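PDB 6N1F: oxidoreductase, 2OG-Fe(II) oxygenase family from Burkholderia pseudomallei, which binds a single iron ion and probably catalyses oxidation reactions in the manner of the 2-oxoglutarate-dependent iron oxygenases. Local coordinates for residues 54-59 / 123-128; 46-51 / 181-186; 69-74 / 107-112; 137-142 / 162-167. One frame throughout, in Å; residues are numbered along the deposited sequence.

In the fold
Contacts 2 and 4 are buried, near the iron site, whereas contacts 1 and 3 are only partly buried and lie away from it. The large antiparallel sheet unites contacts 2 and 4, which draw on its strand 48-51 and on its strands 137-147 and 166-171; their nearest atoms are about 6 Å apart. Contact 1 leans on contact 2, with Phe-125 CZ 3.8 Å from Leu-51 CD1. Helix 59-70 follows the loop of contact 1 and runs into contact 3, about 29 Å from contact 2 between centres. Chemistry follows place: purely apolar in contact 1, a hydroxyl among hydrocarbon in contact 2, CH-pi in the partly buried contact 3, and arginine chains against the edge and hydroxyl of a tyrosine in contact 4.

Contact 1: 54-59 / 123-128; sequences YVAFDA and TRFFGD
Phe-125 carries its CG anti to the backbone N (chi1 -179°), which sends the ring off helix 120-130 toward the loop 54-59, while Val-55 turns its CG1 branch to meet it, CG1 being anti to its own N (chi1 166°). The outer end of the ring does the touching. Val-55 CG1 lies 4.0 Å from both CE1 and CZ of Phe-125, and the two side chains cross at about a right angle. Ala-56 comes against the neighbouring part of the ring: its CB is 3.8 Å from Phe-125 CE2, and its CA sits 4.1 Å above one ring face, displaced toward the rim. At these separations the contact is ordinary van der Waals packing of hydrocarbon on hydrocarbon. The ring has support from its own helix as well, since Phe-125 CD2 stands 3.8 Å above the plane of the Phe-126 ring, over its centre. Polar ties run beside the apolar patch: the carbonyl O of Ala-56 accepts a hydrogen bond from Arg-122 NH1, and Asp-58, just before helix 59-70, makes no capping bond with its side chain, which forms a salt bridge with Arg-121. Phe-57 and Phe-126 both pack on strands 166-171, 200-204 and 218-227. The loop and helix 120-130 therefore lie together over one face of the large sheet, consistent with the helix-backed major sheet of the double-stranded beta-helix fold of 2-oxoglutarate oxygenases.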
loop_
_atom_site.group_PDB
_atom_site.type_symbol
_atom_site.label_atom_id
_atom_site.label_comp_id
_atom_site.label_asym_id
_atom_site.label_seq_id
_atom_site.Cartn_x
_atom_site.Cartn_y
_atom_site.Cartn_z
ATOM N N TYR A 54 -10.135 -9.976 8.136
ATOM C CA TYR A 54 -9.803 -10.021 6.736
ATOM C C TYR A 54 -10.916 -9.386 5.910
ATOM O O TYR A 54 -11.525 -10.053 5.074
ATOM C CB TYR A 54 -9.618 -11.480 6.309
ATOM C CG TYR A 54 -8.496 -12.173 7.050
ATOM C CD1 TYR A 54 -7.212 -12.170 6.535
ATOM C CD2 TYR A 54 -8.723 -12.835 8.259
ATOM C CE1 TYR A 54 -6.176 -12.790 7.186
ATOM C CE2 TYR A 54 -7.682 -13.464 8.930
ATOM C CZ TYR A 54 -6.415 -13.443 8.380
ATOM O OH TYR A 54 -5.373 -14.060 9.021
ATOM N N VAL A 55 -11.179 -8.107 6.155
ATOM C CA VAL A 55 -12.282 -7.409 5.496
ATOM C C VAL A 55 -12.029 -7.273 3.997
ATOM O O VAL A 55 -12.839 -7.712 3.178
ATOM C CB VAL A 55 -12.504 -6.038 6.156
ATOM C CG1 VAL A 55 -13.390 -5.159 5.299
ATOM C CG2 VAL A 55 -13.073 -6.219 7.575
ATOM N N ALA A 56 -10.902 -6.664 3.610
ATOM C CA ALA A 56 -10.717 -6.352 2.192
ATOM C C ALA A 56 -10.309 -7.576 1.375
ATOM O O ALA A 56 -10.743 -7.732 0.224
ATOM C CB ALA A 56 -9.675 -5.247 2.024
ATOM N N PHE A 57 -9.441 -8.423 1.929
ATOM C CA PHE A 57 -8.969 -9.629 1.266
ATOM C C PHE A 57 -9.113 -10.792 2.230
ATOM O O PHE A 57 -8.657 -10.707 3.373
ATOM C CB PHE A 57 -7.519 -9.479 0.843
ATOM C CG PHE A 57 -7.308 -8.403 -0.154
ATOM C CD1 PHE A 57 -7.350 -8.690 -1.510
ATOM C CD2 PHE A 57 -7.076 -7.101 0.245
ATOM C CE1 PHE A 57 -7.156 -7.695 -2.451
ATOM C CE2 PHE A 57 -6.885 -6.100 -0.693
ATOM C CZ PHE A 57 -6.927 -6.398 -2.044
ATOM N N ASP A 58 -9.773 -11.854 1.780
ATOM C CA ASP A 58 -10.011 -12.996 2.641
ATOM C C ASP A 58 -8.681 -13.673 2.961
ATOM O O ASP A 58 -7.663 -13.425 2.308
ATOM C CB ASP A 58 -11.006 -13.958 1.981
ATOM C CG ASP A 58 -12.402 -13.342 1.816
ATOM O OD1 ASP A 58 -12.722 -12.372 2.535
ATOM O OD2 ASP A 58 -13.190 -13.828 0.973
ATOM N N ALA A 59 -8.675 -14.495 4.015
ATOM C CA ALA A 59 -7.413 -15.101 4.429
ATOM C C ALA A 59 -6.893 -16.060 3.363
ATOM O O ALA A 59 -5.694 -16.074 3.058
ATOM C CB ALA A 59 -7.571 -15.817 5.770
ATOM N N THR A 123 -12.807 -3.655 -6.892
ATOM C CA THR A 123 -13.117 -2.407 -7.582
ATOM C C THR A 123 -14.305 -1.699 -6.939
ATOM O O THR A 123 -14.291 -0.476 -6.757
ATOM C CB THR A 123 -13.397 -2.687 -9.058
ATOM O OG1 THR A 123 -12.288 -3.394 -9.619
ATOM C CG2 THR A 123 -13.619 -1.381 -9.823
ATOM N N ARG A 124 -15.361 -2.448 -6.616
ATOM C CA ARG A 124 -16.477 -1.848 -5.893
ATOM C C ARG A 124 -16.041 -1.380 -4.511
ATOM O O ARG A 124 -16.434 -0.295 -4.066
ATOM C CB ARG A 124 -17.622 -2.840 -5.764
ATOM C CG ARG A 124 -18.362 -3.142 -7.049
ATOM C CD ARG A 124 -19.080 -1.911 -7.565
ATOM N NE ARG A 124 -20.149 -2.276 -8.489
ATOM C CZ ARG A 124 -20.892 -1.401 -9.158
ATOM N NH1 ARG A 124 -20.680 -0.097 -9.014
ATOM N NH2 ARG A 124 -21.841 -1.835 -9.978
ATOM N N PHE A 125 -15.243 -2.199 -3.817
ATOM C CA PHE A 125 -14.846 -1.912 -2.439
ATOM C C PHE A 125 -14.043 -0.621 -2.354
ATOM O O PHE A 125 -14.308 0.228 -1.503
ATOM C CB PHE A 125 -14.044 -3.093 -1.887
ATOM C CG PHE A 125 -13.581 -2.931 -0.457
ATOM C CD1 PHE A 125 -14.380 -3.342 0.597
ATOM C CD2 PHE A 125 -12.321 -2.417 -0.173
ATOM C CE1 PHE A 125 -13.958 -3.212 1.907
ATOM C CE2 PHE A 125 -11.880 -2.294 1.144
ATOM C CZ PHE A 125 -12.703 -2.689 2.187
ATOM N N PHE A 126 -13.061 -0.448 -3.235
ATOM C CA PHE A 126 -12.292 0.789 -3.181
ATOM C C PHE A 126 -13.006 1.945 -3.866
ATOM O O PHE A 126 -12.775 3.098 -3.492
ATOM C CB PHE A 126 -10.894 0.559 -3.752
ATOM C CG PHE A 126 -10.014 -0.216 -2.802
ATOM C CD1 PHE A 126 -9.514 0.397 -1.662
ATOM C CD2 PHE A 126 -9.751 -1.562 -3.008
ATOM C CE1 PHE A 126 -8.740 -0.304 -0.763
ATOM C CE2 PHE A 126 -8.975 -2.266 -2.118
ATOM C CZ PHE A 126 -8.469 -1.635 -0.993
ATOM N N GLY A 127 -13.908 1.663 -4.804
ATOM C CA GLY A 127 -14.745 2.722 -5.347
ATOM C C GLY A 127 -15.588 3.398 -4.282
ATOM O O GLY A 127 -15.679 4.625 -4.229
ATOM N N ASP A 128 -16.228 2.604 -3.424
ATOM C CA ASP A 128 -16.947 3.185 -2.297
ATOM C C ASP A 128 -15.988 3.873 -1.331
ATOM O O ASP A 128 -16.302 4.932 -0.774
ATOM C CB ASP A 128 -17.735 2.101 -1.572
ATOM C CG ASP A 128 -18.840 1.520 -2.433
ATOM O OD1 ASP A 128 -18.961 1.952 -3.600
ATOM O OD2 ASP A 128 -19.578 0.644 -1.943
#

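Contact 2: 46-51 / 181-186; sequences VGTVML and FVVHPQ
Thr-48 gives up the most surface here, followed by Val-183 and Phe-181, and the other residues of the two segments add little. Strand 48-51 is one of the two outermost strands of the large antiparallel sheet and strand 181-184 belongs to the smaller mixed sheet. Their closest CA atoms, those of Thr-48 and Val-183, are 7.9 Å apart, so the strands meet through side chains packed between the two sheets, consistent with the double-stranded beta-helix of this family. The Thr-48 and Val-183 side chains run past one another in opposite senses, bringing OG1 of Thr-48 to 3.4 Å from CG2 of Val-183. The methyl of Thr-48 serves the other partner: with CG2 anti to the backbone N (OG1 chi1 -53°), it reaches 4.3 Å from CE2 of Phe-181, at the edge of that ring and near its plane. The Phe-181 ring also meets the ring of His-209, an iron ligand, and its side chain is about 6 Å from the metal. Buried as it is, the Thr-48 hydroxyl has a hydrogen-bonding partner in OG1 of Thr-203, on the adjacent strand 200-204. Threonine thus divides its chemistry: the hydroxyl is paired within its own sheet while resting against a valine methyl, and the methyl extends the apolar packing toward the phenylalanine beside the iron site.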
loop_
_atom_site.group_PDB
_atom_site.type_symbol
_atom_site.label_atom_id
_atom_site.label_comp_id
_atom_site.label_asym_id
_atom_site.label_seq_id
_atom_site.Cartn_x
_atom_site.Cartn_y
_atom_site.Cartn_z
ATOM N N VAL A 46 -9.074 11.852 8.516
ATOM C CA VAL A 46 -7.720 11.589 8.986
ATOM C C VAL A 46 -6.736 11.548 7.822
ATOM O O VAL A 46 -5.610 12.046 7.929
ATOM C CB VAL A 46 -7.696 10.272 9.790
ATOM C CG1 VAL A 46 -6.281 9.861 10.104
ATOM C CG2 VAL A 46 -8.504 10.408 11.061
ATOM N N GLY A 47 -7.128 10.954 6.698
ATOM C CA GLY A 47 -6.229 10.787 5.579
ATOM C C GLY A 47 -5.645 9.399 5.462
ATOM O O GLY A 47 -4.986 9.107 4.459
ATOM N N THR A 48 -5.900 8.534 6.443
ATOM C CA THR A 48 -5.356 7.187 6.513
ATOM C C THR A 48 -6.324 6.337 7.319
ATOM O O THR A 48 -6.909 6.811 8.291
ATOM C CB THR A 48 -3.971 7.178 7.177
ATOM O OG1 THR A 48 -3.127 8.111 6.503
ATOM C CG2 THR A 48 -3.337 5.795 7.086
ATOM N N VAL A 49 -6.503 5.087 6.909
ATOM C CA VAL A 49 -7.323 4.145 7.656
ATOM C C VAL A 49 -6.696 2.762 7.532
ATOM O O VAL A 49 -6.144 2.413 6.483
ATOM C CB VAL A 49 -8.779 4.179 7.155
ATOM C CG1 VAL A 49 -8.862 3.694 5.702
ATOM C CG2 VAL A 49 -9.659 3.359 8.051
HETATM N N MSE A 50 -6.747 1.994 8.621
HETATM C CA MSE A 50 -6.268 0.603 8.652
HETATM C C MSE A 50 -7.450 -0.343 8.802
HETATM O O MSE A 50 -8.229 -0.239 9.752
HETATM C CB MSE A 50 -5.277 0.368 9.809
HETATM C CG MSE A 50 -4.712 -1.025 9.852
HETATM SE SE MSE A 50 -3.097 -1.070 10.963
HETATM C CE MSE A 50 -3.882 -0.561 12.700
ATOM N N LEU A 51 -7.576 -1.268 7.867
ATOM C CA LEU A 51 -8.700 -2.188 7.918
ATOM C C LEU A 51 -8.280 -3.485 8.602
ATOM O O LEU A 51 -7.138 -3.927 8.439
ATOM C CB LEU A 51 -9.200 -2.484 6.507
ATOM C CG LEU A 51 -9.351 -1.246 5.616
ATOM C CD1 LEU A 51 -9.609 -1.647 4.158
ATOM C CD2 LEU A 51 -10.446 -0.321 6.126
ATOM N N PHE A 181 3.912 2.216 10.169
ATOM C CA PHE A 181 3.631 3.134 9.084
ATOM C C PHE A 181 3.175 4.452 9.708
ATOM O O PHE A 181 2.152 4.489 10.399
ATOM C CB PHE A 181 2.567 2.524 8.169
ATOM C CG PHE A 181 2.198 3.385 7.044
ATOM C CD1 PHE A 181 3.011 3.461 5.930
ATOM C CD2 PHE A 181 1.045 4.151 7.094
ATOM C CE1 PHE A 181 2.681 4.291 4.885
ATOM C CE2 PHE A 181 0.705 4.966 6.043
ATOM C CZ PHE A 181 1.530 5.042 4.940
ATOM N N VAL A 182 3.947 5.525 9.504
ATOM C CA VAL A 182 3.678 6.809 10.138
ATOM C C VAL A 182 3.411 7.862 9.075
ATOM O O VAL A 182 4.247 8.083 8.192
ATOM C CB VAL A 182 4.839 7.248 11.037
ATOM C CG1 VAL A 182 4.463 8.519 11.755
ATOM C CG2 VAL A 182 5.178 6.137 12.025
ATOM N N VAL A 183 2.268 8.545 9.201
ATOM C CA VAL A 183 1.871 9.658 8.347
ATOM C C VAL A 183 2.058 10.959 9.108
ATOM O O VAL A 183 1.698 11.056 10.291
ATOM C CB VAL A 183 0.403 9.517 7.898
ATOM C CG1 VAL A 183 0.026 10.634 6.938
ATOM C CG2 VAL A 183 0.152 8.156 7.294
ATOM N N HIS A 184 2.582 11.975 8.415
ATOM C CA HIS A 184 2.888 13.287 8.983
ATOM C C HIS A 184 2.105 14.386 8.267
ATOM O O HIS A 184 2.676 15.180 7.507
ATOM C CB HIS A 184 4.386 13.569 8.896
ATOM C CG HIS A 184 5.221 12.632 9.710
ATOM N ND1 HIS A 184 5.789 13.001 10.906
ATOM C CD2 HIS A 184 5.571 11.343 9.508
ATOM C CE1 HIS A 184 6.460 11.981 11.408
ATOM N NE2 HIS A 184 6.346 10.962 10.579
ATOM N N PRO A 185 0.802 14.482 8.514
ATOM C CA PRO A 185 0.024 15.568 7.906
ATOM C C PRO A 185 0.475 16.923 8.430
ATOM O O PRO A 185 0.820 17.070 9.604
ATOM C CB PRO A 185 -1.412 15.256 8.328
ATOM C CG PRO A 185 -1.263 14.483 9.585
ATOM C CD PRO A 185 0.009 13.700 9.475
ATOM N N GLN A 186 0.467 17.915 7.539
ATOM C CA GLN A 186 0.899 19.258 7.907
ATOM C C GLN A 186 0.096 19.770 9.097
ATOM O O GLN A 186 -1.138 19.704 9.107
ATOM C CB GLN A 186 0.751 20.202 6.715
#

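Contact 3: 69-74 / 107-112; sequences QARLPE and LPHSET
His-109, in the first turn of helix 109-117, receives Arg-71 over one ring face in a CH-pi contact, joining that helix to the chain as it leaves helix 59-70. Taken in order, the second segment starts with a cis peptide between Leu-107 and Pro-108. CG of Pro-108 stands 4.2 Å above the plane of the His-109 ring, on the face opposite Arg-71. His-109 follows with the main contact. CD of Arg-71 is 3.8 Å from the centroid of the His-109 ring, 21° off its normal, and 3.6 Å from His-109 NE2. CG beside the backbone N (chi1 -58°) and a nearly extended chi2 (-162°) place this methylene over the ring, and the chain runs on extended to NE, with the guanidinium plane inclined to the ring. The ring thus has proline on one face and the aliphatic part of arginine on the other. CB of His-109 touches the next residue of the first segment, Leu-72, whose CD2 is 4.2 Å away. Further along the same helix, Thr-112 packs its side chain on Arg-64 and Leu-68 of helix 59-70. Between them Ser-110 has its hydroxyl hydrogen-bonded to the carbonyl O of Val-105 and offers its backbone to the contact, with Leu-72 CD2 lying 4.2 Å from Ser-110 N.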
loop_
_atom_site.group_PDB
_atom_site.type_symbol
_atom_site.label_atom_id
_atom_site.label_comp_id
_atom_site.label_asym_id
_atom_site.label_seq_id
_atom_site.Cartn_x
_atom_site.Cartn_y
_atom_site.Cartn_z
ATOM N N GLN A 69 3.637 -14.484 -4.847
ATOM C CA GLN A 69 4.719 -13.499 -4.859
ATOM C C GLN A 69 6.076 -14.154 -4.611
ATOM O O GLN A 69 7.098 -13.696 -5.147
ATOM C CB GLN A 69 4.435 -12.384 -3.842
ATOM C CG GLN A 69 4.233 -12.847 -2.415
ATOM C CD GLN A 69 5.538 -12.951 -1.666
ATOM O OE1 GLN A 69 6.498 -12.247 -1.982
ATOM N NE2 GLN A 69 5.592 -13.844 -0.682
ATOM N N ALA A 70 6.103 -15.248 -3.845
ATOM C CA ALA A 70 7.347 -15.978 -3.629
ATOM C C ALA A 70 8.014 -16.364 -4.949
ATOM O O ALA A 70 9.244 -16.326 -5.067
ATOM C CB ALA A 70 7.073 -17.219 -2.777
ATOM N N ARG A 71 7.215 -16.727 -5.959
ATOM C CA ARG A 71 7.728 -17.145 -7.262
ATOM C C ARG A 71 8.365 -16.010 -8.051
ATOM O O ARG A 71 9.008 -16.274 -9.070
ATOM C CB ARG A 71 6.605 -17.756 -8.104
ATOM C CG ARG A 71 5.907 -18.966 -7.480
ATOM C CD ARG A 71 5.147 -19.752 -8.542
ATOM N NE ARG A 71 4.591 -21.010 -8.041
ATOM C CZ ARG A 71 5.277 -22.146 -7.913
ATOM N NH1 ARG A 71 6.566 -22.207 -8.241
ATOM N NH2 ARG A 71 4.669 -23.229 -7.446
ATOM N N LEU A 72 8.200 -14.769 -7.617
ATOM C CA LEU A 72 8.670 -13.612 -8.355
ATOM C C LEU A 72 10.166 -13.391 -8.151
ATOM O O LEU A 72 10.737 -13.816 -7.141
ATOM C CB LEU A 72 7.896 -12.372 -7.916
ATOM C CG LEU A 72 6.408 -12.427 -8.230
ATOM C CD1 LEU A 72 5.725 -11.150 -7.769
ATOM C CD2 LEU A 72 6.216 -12.615 -9.710
ATOM N N PRO A 73 10.828 -12.738 -9.109
ATOM C CA PRO A 73 12.236 -12.368 -8.911
ATOM C C PRO A 73 12.388 -11.206 -7.935
ATOM O O PRO A 73 11.626 -10.234 -7.954
ATOM C CB PRO A 73 12.703 -11.977 -10.318
ATOM C CG PRO A 73 11.467 -11.544 -11.003
ATOM C CD PRO A 73 10.369 -12.434 -10.477
ATOM N N GLU A 74 13.408 -11.309 -7.093
ATOM C CA GLU A 74 13.666 -10.357 -6.031
ATOM C C GLU A 74 14.915 -9.551 -6.372
ATOM O O GLU A 74 15.895 -10.101 -6.879
ATOM C CB GLU A 74 13.842 -11.105 -4.709
ATOM C CG GLU A 74 13.601 -10.289 -3.470
ATOM C CD GLU A 74 13.434 -11.155 -2.233
ATOM O OE1 GLU A 74 12.427 -10.974 -1.507
ATOM O OE2 GLU A 74 14.310 -12.014 -1.986
ATOM N N LEU A 107 5.735 -11.377 -15.600
ATOM C CA LEU A 107 4.672 -12.302 -15.970
ATOM C C LEU A 107 5.135 -13.751 -15.786
ATOM O O LEU A 107 6.335 -14.036 -15.814
ATOM C CB LEU A 107 4.253 -12.054 -17.419
ATOM C CG LEU A 107 3.556 -10.715 -17.666
ATOM C CD1 LEU A 107 3.527 -10.366 -19.145
ATOM C CD2 LEU A 107 2.155 -10.760 -17.100
ATOM N N PRO A 108 4.194 -14.700 -15.603
ATOM C CA PRO A 108 2.734 -14.570 -15.586
ATOM C C PRO A 108 2.128 -14.357 -14.195
ATOM O O PRO A 108 0.982 -13.926 -14.094
ATOM C CB PRO A 108 2.278 -15.914 -16.152
ATOM C CG PRO A 108 3.267 -16.873 -15.562
ATOM C CD PRO A 108 4.597 -16.113 -15.482
ATOM N N HIS A 109 2.883 -14.658 -13.135
ATOM C CA HIS A 109 2.289 -14.653 -11.801
ATOM C C HIS A 109 1.930 -13.246 -11.345
ATOM O O HIS A 109 0.993 -13.075 -10.556
ATOM C CB HIS A 109 3.232 -15.335 -10.813
ATOM C CG HIS A 109 3.607 -16.726 -11.219
ATOM N ND1 HIS A 109 2.682 -17.742 -11.340
ATOM C CD2 HIS A 109 4.801 -17.263 -11.565
ATOM C CE1 HIS A 109 3.292 -18.847 -11.728
ATOM N NE2 HIS A 109 4.579 -18.585 -11.869
ATOM N N SER A 110 2.633 -12.230 -11.844
ATOM C CA SER A 110 2.255 -10.852 -11.542
ATOM C C SER A 110 0.797 -10.581 -11.909
ATOM O O SER A 110 0.051 -9.973 -11.133
ATOM C CB SER A 110 3.173 -9.887 -12.289
ATOM O OG SER A 110 2.948 -9.950 -13.695
ATOM N N GLU A 111 0.379 -11.022 -13.098
ATOM C CA GLU A 111 -0.975 -10.744 -13.569
ATOM C C GLU A 111 -2.017 -11.449 -12.713
ATOM O O GLU A 111 -3.112 -10.920 -12.486
ATOM C CB GLU A 111 -1.118 -11.169 -15.032
ATOM N N THR A 112 -1.704 -12.656 -12.256
ATOM C CA THR A 112 -2.627 -13.368 -11.384
ATOM C C THR A 112 -2.860 -12.590 -10.100
ATOM O O THR A 112 -4.005 -12.438 -9.657
ATOM C CB THR A 112 -2.078 -14.761 -11.086
ATOM O OG1 THR A 112 -1.656 -15.367 -12.311
ATOM C CG2 THR A 112 -3.140 -15.636 -10.425
#

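Contact 4: 137-142 / 162-167; sequences FIRRCQ and PDYEFS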
loop_
_atom_site.group_PDB
_atom_site.type_symbol
_atom_site.label_atom_id
_atom_site.label_comp_id
_atom_site.label_asym_id
_atom_site.label_seq_id
_atom_site.Cartn_x
_atom_site.Cartn_y
_atom_site.Cartn_z
ATOM N N PHE A 137 -7.298 3.304 -11.664
ATOM C CA PHE A 137 -6.357 2.362 -12.248
ATOM C C PHE A 137 -5.257 2.064 -11.246
ATOM O O PHE A 137 -4.789 2.966 -10.546
ATOM C CB PHE A 137 -5.728 2.925 -13.526
ATOM C CG PHE A 137 -6.731 3.415 -14.525
ATOM C CD1 PHE A 137 -7.208 2.570 -15.507
ATOM C CD2 PHE A 137 -7.199 4.716 -14.477
ATOM C CE1 PHE A 137 -8.136 3.010 -16.435
ATOM C CE2 PHE A 137 -8.129 5.163 -15.397
ATOM C CZ PHE A 137 -8.598 4.306 -16.379
ATOM N N ILE A 138 -4.835 0.806 -11.191
ATOM C CA ILE A 138 -3.655 0.433 -10.416
ATOM C C ILE A 138 -2.435 0.700 -11.298
ATOM O O ILE A 138 -2.221 0.011 -12.296
ATOM C CB ILE A 138 -3.715 -1.032 -9.963
ATOM C CG1 ILE A 138 -4.897 -1.262 -9.015
ATOM C CG2 ILE A 138 -2.422 -1.444 -9.284
ATOM C CD1 ILE A 138 -5.156 -2.735 -8.676
ATOM N N ARG A 139 -1.632 1.705 -10.935
ATOM C CA ARG A 139 -0.506 2.105 -11.769
ATOM C C ARG A 139 0.810 1.461 -11.364
ATOM O O ARG A 139 1.710 1.339 -12.199
ATOM C CB ARG A 139 -0.330 3.627 -11.732
ATOM C CG ARG A 139 -1.314 4.410 -12.589
ATOM C CD ARG A 139 -0.905 5.874 -12.669
ATOM N NE ARG A 139 0.285 6.090 -13.485
ATOM C CZ ARG A 139 0.252 6.423 -14.774
ATOM N NH1 ARG A 139 -0.912 6.572 -15.395
ATOM N NH2 ARG A 139 1.381 6.611 -15.444
ATOM N N ARG A 140 0.965 1.083 -10.102
ATOM C CA ARG A 140 2.226 0.561 -9.610
ATOM C C ARG A 140 1.901 -0.424 -8.507
ATOM O O ARG A 140 0.929 -0.237 -7.780
ATOM C CB ARG A 140 3.142 1.695 -9.105
ATOM C CG ARG A 140 4.378 1.227 -8.374
ATOM C CD ARG A 140 5.349 2.363 -8.115
ATOM N NE ARG A 140 6.502 1.909 -7.347
ATOM C CZ ARG A 140 7.651 2.573 -7.257
ATOM N NH1 ARG A 140 7.802 3.723 -7.901
ATOM N NH2 ARG A 140 8.653 2.083 -6.533
ATOM N N CYS A 141 2.706 -1.479 -8.398
ATOM C CA CYS A 141 2.422 -2.558 -7.463
ATOM C C CYS A 141 3.685 -3.378 -7.243
ATOM O O CYS A 141 4.329 -3.790 -8.212
ATOM C CB CYS A 141 1.292 -3.440 -7.998
ATOM S SG CYS A 141 0.884 -4.844 -6.941
ATOM N N GLN A 142 4.040 -3.612 -5.980
ATOM C CA GLN A 142 5.248 -4.365 -5.665
ATOM C C GLN A 142 5.161 -4.913 -4.243
ATOM O O GLN A 142 4.388 -4.429 -3.411
ATOM C CB GLN A 142 6.506 -3.499 -5.833
ATOM C CG GLN A 142 6.617 -2.392 -4.774
ATOM C CD GLN A 142 7.637 -1.348 -5.115
ATOM O OE1 GLN A 142 7.589 -0.751 -6.191
ATOM N NE2 GLN A 142 8.583 -1.114 -4.198
ATOM N N PRO A 162 2.858 12.507 -9.866
ATOM C CA PRO A 162 1.951 13.491 -9.253
ATOM C C PRO A 162 0.483 13.125 -9.343
ATOM O O PRO A 162 -0.340 13.827 -8.746
ATOM C CB PRO A 162 2.239 14.768 -10.055
ATOM C CG PRO A 162 2.673 14.260 -11.387
ATOM C CD PRO A 162 3.492 13.035 -11.086
ATOM N N ASP A 163 0.123 12.067 -10.065
ATOM C CA ASP A 163 -1.271 11.676 -10.229
ATOM C C ASP A 163 -1.687 10.534 -9.310
ATOM O O ASP A 163 -2.840 10.105 -9.367
ATOM C CB ASP A 163 -1.542 11.293 -11.691
ATOM C CG ASP A 163 -1.291 12.439 -12.650
ATOM O OD1 ASP A 163 -1.826 13.545 -12.422
ATOM O OD2 ASP A 163 -0.542 12.246 -13.631
ATOM N N TYR A 164 -0.791 10.029 -8.467
ATOM C CA TYR A 164 -1.199 9.033 -7.481
ATOM C C TYR A 164 -2.115 9.687 -6.456
ATOM O O TYR A 164 -1.728 10.671 -5.818
ATOM C CB TYR A 164 0.014 8.441 -6.777
ATOM C CG TYR A 164 0.879 7.520 -7.591
ATOM C CD1 TYR A 164 0.454 7.008 -8.799
ATOM C CD2 TYR A 164 2.131 7.152 -7.126
ATOM C CE1 TYR A 164 1.262 6.156 -9.527
ATOM C CE2 TYR A 164 2.935 6.306 -7.835
ATOM C CZ TYR A 164 2.506 5.812 -9.031
ATOM O OH TYR A 164 3.336 4.964 -9.722
ATOM N N GLU A 165 -3.322 9.146 -6.282
ATOM C CA GLU A 165 -4.258 9.678 -5.295
ATOM C C GLU A 165 -4.301 8.868 -4.014
ATOM O O GLU A 165 -4.489 9.425 -2.930
ATOM C CB GLU A 165 -5.669 9.727 -5.862
ATOM C CG GLU A 165 -5.976 10.901 -6.721
ATOM C CD GLU A 165 -7.429 10.902 -7.102
ATOM O OE1 GLU A 165 -7.722 10.970 -8.312
ATOM O OE2 GLU A 165 -8.272 10.799 -6.182
ATOM N N PHE A 166 -4.186 7.556 -4.114
ATOM C CA PHE A 166 -4.282 6.711 -2.943
ATOM C C PHE A 166 -3.253 5.617 -3.060
ATOM O O PHE A 166 -2.833 5.239 -4.156
ATOM C CB PHE A 166 -5.669 6.088 -2.763
ATOM C CG PHE A 166 -6.758 7.088 -2.540
ATOM C CD1 PHE A 166 -6.933 7.680 -1.296
ATOM C CD2 PHE A 166 -7.610 7.437 -3.576
ATOM C CE1 PHE A 166 -7.945 8.607 -1.095
ATOM C CE2 PHE A 166 -8.620 8.359 -3.382
ATOM C CZ PHE A 166 -8.787 8.948 -2.142
ATOM N N SER A 167 -2.854 5.126 -1.908
ATOM C CA SER A 167 -1.946 4.015 -1.772
ATOM C C SER A 167 -2.650 2.948 -0.946
ATOM O O SER A 167 -3.406 3.270 -0.027
ATOM C CB SER A 167 -0.645 4.483 -1.092
ATOM O OG SER A 167 0.188 3.386 -0.803
#
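Tyr-164 reaches Arg-139 and Arg-140 across the large antiparallel sheet, in which strands 137-147 and 166-171 both flank strand 218-227, consistent with the major sheet of the double-stranded beta-helix of this family. Near this point Glu-165 and Phe-166 together face Tyr-226 in a classic beta bulge. Van der Waals contact comes first. CE1 of Tyr-164 lies 3.7 Å from CB of Arg-139 and 3.8 Å from its CD, which meets the ring edge in plane. A bend at chi3 (71°) folds the Arg-139 chain so that the same CE1 also sits at the edge of the guanidinium, near its plane. Arg-140 crosses the tyrosine at about a right angle, its CB 3.3 Å from Tyr-164 OH. Charge and hydrogen bonding tie the group together from outside: OD2 of Asp-96 forms a salt bridge with Arg-139 NE and a hydrogen bond with Tyr-164 OH, so one carboxylate oxygen fixes both partners. Arg-139 NH1 is also bonded to the carbonyl oxygens of Gly-231 and His-229. The tyrosine side chain comes within about 5 Å of that of the iron ligand Asp-157. The extended Arg-140 grips Gln-142 side-on: NE at 3.1 Å and NH2 at 3.0 Å both donate to OE1 from the same face of the amide, NE standing 41° out of the carbonyl plane.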